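Local coordinates for protein TRAP-type transporter, periplasmic component (Cupriavidus necator, PDB 4P8B) that binds (S)-2-acetolactate in the periplasm as the solute-binding component of a TRAP-type transporter, presumably delivering it to the membrane permease, at the (2S)-2-hydroxy-2-methyl-3-oxobutanoic acid site. Coordinates in Å, arbitrary orientation; residue numbers count along the deposited sequence, not the author numbering.

The (2S)-2-hydroxy-2-methyl-3-oxobutanoic acid site. Residues 38-39, 45, 79, 97, 100, 152, 155, 176, 178, 199, 216, 242. With X2X ((2S)-2-hydroxy-2-methyl-3-oxobutanoic acid), chain B.
Trp199 and Trp45, which each lose about the same surface to the ligand (8 Å²), meet it in different ways. Trp199, CG anti to the backbone N (chi1 170°), lays one ring face under the methyl CAB, 3.8 Å above the plane towards the rim, and the same face carries Leu39 CD2. Trp45 instead presents the tip of its benzo ring, CH2 lying 3.4 Å from the ketone oxygen OAC of X2X. The carboxylate is held end-on by Arg176, whose chain bends at chi2 (-91°) and sends NH1 to OAE and NH2 to OAD in nearly straight bonds, both oxygens lying in the guanidinium plane; NH1 of Arg176 is 2.8 Å from OAE of X2X. Arg155, bent at chi3 (68°), also meets X2X end-on, with OAE and OAF both in its guanidinium plane, and bridges two groups, NH2 forming a salt bridge to OAE while NH1 donates to the tertiary hydroxyl OAF. Asn216 ND2 adds a third donor to OAE, and its OD1 accepts from the hydroxyl on an in-plane lone pair, 2.7 Å from OAF of X2X. Both ends of this amide are thus used, reading carboxylate and hydroxyl together. At the other carboxylate oxygen, Gln79 NE2 donates to OAD of X2X at 2.9 Å. Its second N-H goes to Asn100 OD1, and its OE1 accepts from the backbone N of Trp199, which fixes the amide's rotation. Asn100 ND2 in turn donates to the ketone oxygen OAC of X2X at 3.0 Å. Beside the acetyl methyl CAA, Asp242 touches the ligand and also organises its neighbours: OD1 takes NH1 of Arg155, whereas OD2 receives Asn152 ND2 on its syn lone pair and Ser97 OG on its anti lone pair; this carboxylate probably also tempers the positive charge of Arg155. The protein buries X2X completely, so the pocket serves this TRAP solute-binding protein as an enclosed recognition site for (S)-2-acetolactate, matching carboxylate, hydroxyl and ketone for capture before transport.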
ATOM      1  N   VAL A  38       7.707  -3.692   5.527  1.00  9.03           N
ATOM      2  CA  VAL A  38       7.274  -5.013   5.083  1.00  9.17           C
ATOM      3  C   VAL A  38       8.180  -5.491   3.959  1.00 10.71           C
ATOM      4  O   VAL A  38       8.651  -6.621   3.992  1.00 11.17           O
ATOM      5  CB  VAL A  38       5.823  -5.007   4.585  1.00  9.56           C
ATOM      6  CG1 VAL A  38       5.442  -6.361   4.022  1.00  9.31           C
ATOM      7  CG2 VAL A  38       4.886  -4.670   5.704  1.00 10.17           C
ATOM      8  N   LEU A  39       8.449  -4.621   2.991  1.00  9.72           N
ATOM      9  CA  LEU A  39       9.257  -4.955   1.808  1.00 10.02           C
ATOM     10  C   LEU A  39      10.637  -4.326   1.880  1.00 11.03           C
ATOM     11  O   LEU A  39      10.775  -3.149   2.247  1.00 12.88           O
ATOM     12  CB  LEU A  39       8.540  -4.444   0.557  1.00 10.26           C
ATOM     13  CG  LEU A  39       7.150  -5.032   0.303  1.00  9.44           C
ATOM     14  CD1 LEU A  39       6.588  -4.504  -1.027  1.00  9.88           C
ATOM     15  CD2 LEU A  39       7.203  -6.557   0.300  1.00  9.99           C
ATOM     16  N   TRP A  45       9.160   0.295  -2.302  1.00  9.45           N
ATOM     17  CA  TRP A  45       8.840   0.608  -0.902  1.00 10.05           C
ATOM     18  C   TRP A  45      10.108   0.579  -0.043  1.00  9.88           C
ATOM     19  O   TRP A  45      10.439   1.554   0.657  1.00 11.12           O
ATOM     20  CB  TRP A  45       7.816  -0.403  -0.433  1.00  9.39           C
ATOM     21  CG  TRP A  45       7.373  -0.419   0.986  1.00  8.62           C
ATOM     22  CD1 TRP A  45       7.963   0.157   2.086  1.00 10.74           C
ATOM     23  CD2 TRP A  45       6.199  -1.068   1.447  1.00  8.30           C
ATOM     24  NE1 TRP A  45       7.216  -0.140   3.206  1.00 10.24           N
ATOM     25  CE2 TRP A  45       6.123  -0.879   2.836  1.00  9.03           C
ATOM     26  CE3 TRP A  45       5.197  -1.804   0.804  1.00  8.09           C
ATOM     27  CZ2 TRP A  45       5.089  -1.405   3.596  1.00  9.77           C
ATOM     28  CZ3 TRP A  45       4.177  -2.306   1.540  1.00  8.14           C
ATOM     29  CH2 TRP A  45       4.132  -2.128   2.942  1.00  9.15           C
ATOM     30  N   GLN A  79       2.198  -7.947   9.933  1.00 10.36           N
ATOM     31  CA  GLN A  79       2.176  -6.565   9.488  1.00 10.29           C
ATOM     32  C   GLN A  79       0.922  -5.819   9.912  1.00 10.33           C
ATOM     33  O   GLN A  79       0.924  -4.579   9.980  1.00 10.52           O
ATOM     34  CB  GLN A  79       2.351  -6.522   7.966  1.00 11.18           C
ATOM     35  CG  GLN A  79       1.202  -7.169   7.174  1.00  9.36           C
ATOM     36  CD  GLN A  79       1.622  -7.600   5.807  1.00  9.05           C
ATOM     37  OE1 GLN A  79       2.446  -8.476   5.676  1.00  9.07           O
ATOM     38  NE2 GLN A  79       1.051  -6.988   4.787  1.00  8.76           N
ATOM     39  N   SER A  97       2.348   0.715   4.659  1.00  8.81           N
ATOM     40  CA  SER A  97       1.186   0.774   3.796  1.00  8.47           C
ATOM     41  C   SER A  97      -0.060   1.097   4.603  1.00  7.86           C
ATOM     42  O   SER A  97      -0.287   0.551   5.685  1.00  8.31           O
ATOM     43  CB  SER A  97       0.960  -0.560   3.089  1.00  8.07           C
ATOM     44  OG  SER A  97      -0.332  -0.550   2.474  1.00  8.00           O
ATOM     45  N   ASN A 100      -2.043  -1.901   5.996  1.00  8.80           N
ATOM     46  CA  ASN A 100      -1.600  -2.642   7.168  1.00  8.72           C
ATOM     47  C   ASN A 100      -1.973  -1.969   8.470  1.00  9.65           C
ATOM     48  O   ASN A 100      -2.116  -2.641   9.493  1.00 11.16           O
ATOM     49  CB  ASN A 100      -0.098  -2.849   7.110  1.00  8.86           C
ATOM     50  CG  ASN A 100       0.310  -3.761   5.982  1.00  8.16           C
ATOM     51  OD1 ASN A 100      -0.472  -4.613   5.531  1.00 10.03           O
ATOM     52  ND2 ASN A 100       1.491  -3.536   5.447  1.00  8.47           N
ATOM     53  N   ASN A 152       2.807   2.365  -2.782  1.00  7.42           N
ATOM     54  CA  ASN A 152       2.930   0.973  -3.218  1.00  6.35           C
ATOM     55  C   ASN A 152       2.347   0.929  -4.630  1.00  7.59           C
ATOM     56  O   ASN A 152       3.092   0.727  -5.587  1.00  8.29           O
ATOM     57  CB  ASN A 152       2.235   0.052  -2.225  1.00  7.03           C
ATOM     58  CG  ASN A 152       2.889  -1.331  -2.130  1.00  7.11           C
ATOM     59  OD1 ASN A 152       4.004  -1.559  -2.614  1.00  8.13           O
ATOM     60  ND2 ASN A 152       2.198  -2.236  -1.482  1.00  7.92           N
ATOM     61  N   ARG A 155      -3.434  -1.898  -7.119  1.00  6.16           N
ATOM     62  CA  ARG A 155      -3.290  -3.308  -6.777  1.00  6.19           C
ATOM     63  C   ARG A 155      -4.050  -4.168  -7.786  1.00  6.80           C
ATOM     64  O   ARG A 155      -5.269  -4.225  -7.776  1.00  7.64           O
ATOM     65  CB  ARG A 155      -3.759  -3.553  -5.340  1.00  6.51           C
ATOM     66  CG  ARG A 155      -2.985  -2.723  -4.323  1.00  5.86           C
ATOM     67  CD  ARG A 155      -3.437  -2.946  -2.894  1.00  6.66           C
ATOM     68  NE  ARG A 155      -3.119  -4.281  -2.373  1.00  6.30           N
ATOM     69  CZ  ARG A 155      -1.981  -4.640  -1.805  1.00  7.31           C
ATOM     70  NH1 ARG A 155      -0.979  -3.791  -1.723  1.00  7.06           N
ATOM     71  NH2 ARG A 155      -1.829  -5.868  -1.345  1.00  6.86           N
ATOM     72  N   ARG A 176      -5.656 -14.595  -1.971  1.00 10.21           N
ATOM     73  CA  ARG A 176      -5.066 -14.017  -0.776  1.00  9.43           C
ATOM     74  C   ARG A 176      -5.284 -12.517  -0.741  1.00  9.28           C
ATOM     75  O   ARG A 176      -5.089 -11.835  -1.741  1.00  8.66           O
ATOM     76  CB  ARG A 176      -3.572 -14.338  -0.722  1.00 10.11           C
ATOM     77  CG  ARG A 176      -2.826 -13.726   0.467  1.00 10.27           C
ATOM     78  CD  ARG A 176      -2.285 -12.370   0.086  1.00  8.71           C
ATOM     79  NE  ARG A 176      -1.601 -11.731   1.202  1.00  9.16           N
ATOM     80  CZ  ARG A 176      -0.943 -10.583   1.095  1.00  9.08           C
ATOM     81  NH1 ARG A 176      -0.862  -9.947  -0.058  1.00  8.99           N
ATOM     82  NH2 ARG A 176      -0.343 -10.080   2.170  1.00  9.77           N
ATOM     83  N   VAL A 178      -4.656  -9.110   2.390  1.00 10.17           N
ATOM     84  CA  VAL A 178      -4.099  -8.760   3.685  1.00 11.01           C
ATOM     85  C   VAL A 178      -5.225  -8.861   4.692  1.00 12.77           C
ATOM     86  O   VAL A 178      -6.397  -8.684   4.326  1.00 14.39           O
ATOM     87  CB  VAL A 178      -3.552  -7.322   3.658  1.00 13.63           C
ATOM     88  CG1 VAL A 178      -3.043  -6.915   5.025  1.00 16.22           C
ATOM     89  CG2 VAL A 178      -2.457  -7.195   2.616  1.00 12.37           C
ATOM     90  N   TRP A 199       2.181 -10.883   4.106  1.00 10.63           N
ATOM     91  CA  TRP A 199       2.980 -10.984   2.903  1.00 10.30           C
ATOM     92  C   TRP A 199       3.913 -12.212   3.006  1.00 12.35           C
ATOM     93  O   TRP A 199       4.054 -12.967   2.046  1.00 12.69           O
ATOM     94  CB  TRP A 199       3.784  -9.705   2.698  1.00 11.08           C
ATOM     95  CG  TRP A 199       4.813  -9.793   1.616  1.00 11.64           C
ATOM     96  CD1 TRP A 199       6.161  -9.797   1.777  1.00 15.15           C
ATOM     97  CD2 TRP A 199       4.573  -9.935   0.219  1.00 11.70           C
ATOM     98  NE1 TRP A 199       6.779  -9.909   0.560  1.00 16.61           N
ATOM     99  CE2 TRP A 199       5.827  -9.998  -0.415  1.00 11.90           C
ATOM    100  CE3 TRP A 199       3.420 -10.019  -0.558  1.00 12.70           C
ATOM    101  CZ2 TRP A 199       5.960 -10.113  -1.796  1.00 15.91           C
ATOM    102  CZ3 TRP A 199       3.553 -10.148  -1.944  1.00 14.58           C
ATOM    103  CH2 TRP A 199       4.823 -10.200  -2.537  1.00 13.48           C
ATOM    104  N   ASN A 216      -1.774  -6.924  -5.938  1.00  6.40           N
ATOM    105  CA  ASN A 216      -0.625  -6.111  -5.496  1.00  6.74           C
ATOM    106  C   ASN A 216      -0.186  -5.188  -6.620  1.00  6.45           C
ATOM    107  O   ASN A 216      -0.542  -5.401  -7.793  1.00  6.71           O
ATOM    108  CB  ASN A 216       0.570  -7.003  -5.105  1.00  7.24           C
ATOM    109  CG  ASN A 216       0.817  -7.062  -3.605  1.00  7.89           C
ATOM    110  OD1 ASN A 216       1.042  -6.042  -2.972  1.00  8.11           O
ATOM    111  ND2 ASN A 216       0.814  -8.258  -3.040  1.00  8.19           N
ATOM    112  N   ASP A 242      -2.702   1.460  -2.595  1.00  7.12           N
ATOM    113  CA  ASP A 242      -2.218   1.801  -1.274  1.00  7.40           C
ATOM    114  C   ASP A 242      -1.031   2.747  -1.355  1.00  7.59           C
ATOM    115  O   ASP A 242       0.028   2.380  -1.909  1.00  7.70           O
ATOM    116  CB  ASP A 242      -1.929   0.567  -0.361  1.00  8.08           C
ATOM    117  CG  ASP A 242      -0.943  -0.445  -0.929  1.00  7.29           C
ATOM    118  OD1 ASP A 242      -1.020  -0.807  -2.126  1.00  7.66           O
ATOM    119  OD2 ASP A 242      -0.144  -0.984  -0.114  1.00  8.24           O
TER
HETATM  120  OAD X2X B 403       1.090  -7.658   1.924  1.00  8.35           O
HETATM  121  CAH X2X B 403       1.096  -7.047   0.807  1.00  8.33           C
HETATM  122  OAE X2X B 403       0.442  -7.482  -0.186  1.00  8.55           O
HETATM  123  CAI X2X B 403       1.872  -5.780   0.648  1.00  8.12           C
HETATM  124  CAB X2X B 403       3.346  -6.117   0.706  1.00  8.73           C
HETATM  125  OAF X2X B 403       1.468  -5.079  -0.494  1.00  8.19           O
HETATM  126  CAG X2X B 403       1.479  -4.932   1.815  1.00  8.21           C
HETATM  127  OAC X2X B 403       2.202  -4.870   2.809  1.00  8.25           O
HETATM  128  CAA X2X B 403       0.189  -4.184   1.791  1.00  8.58           C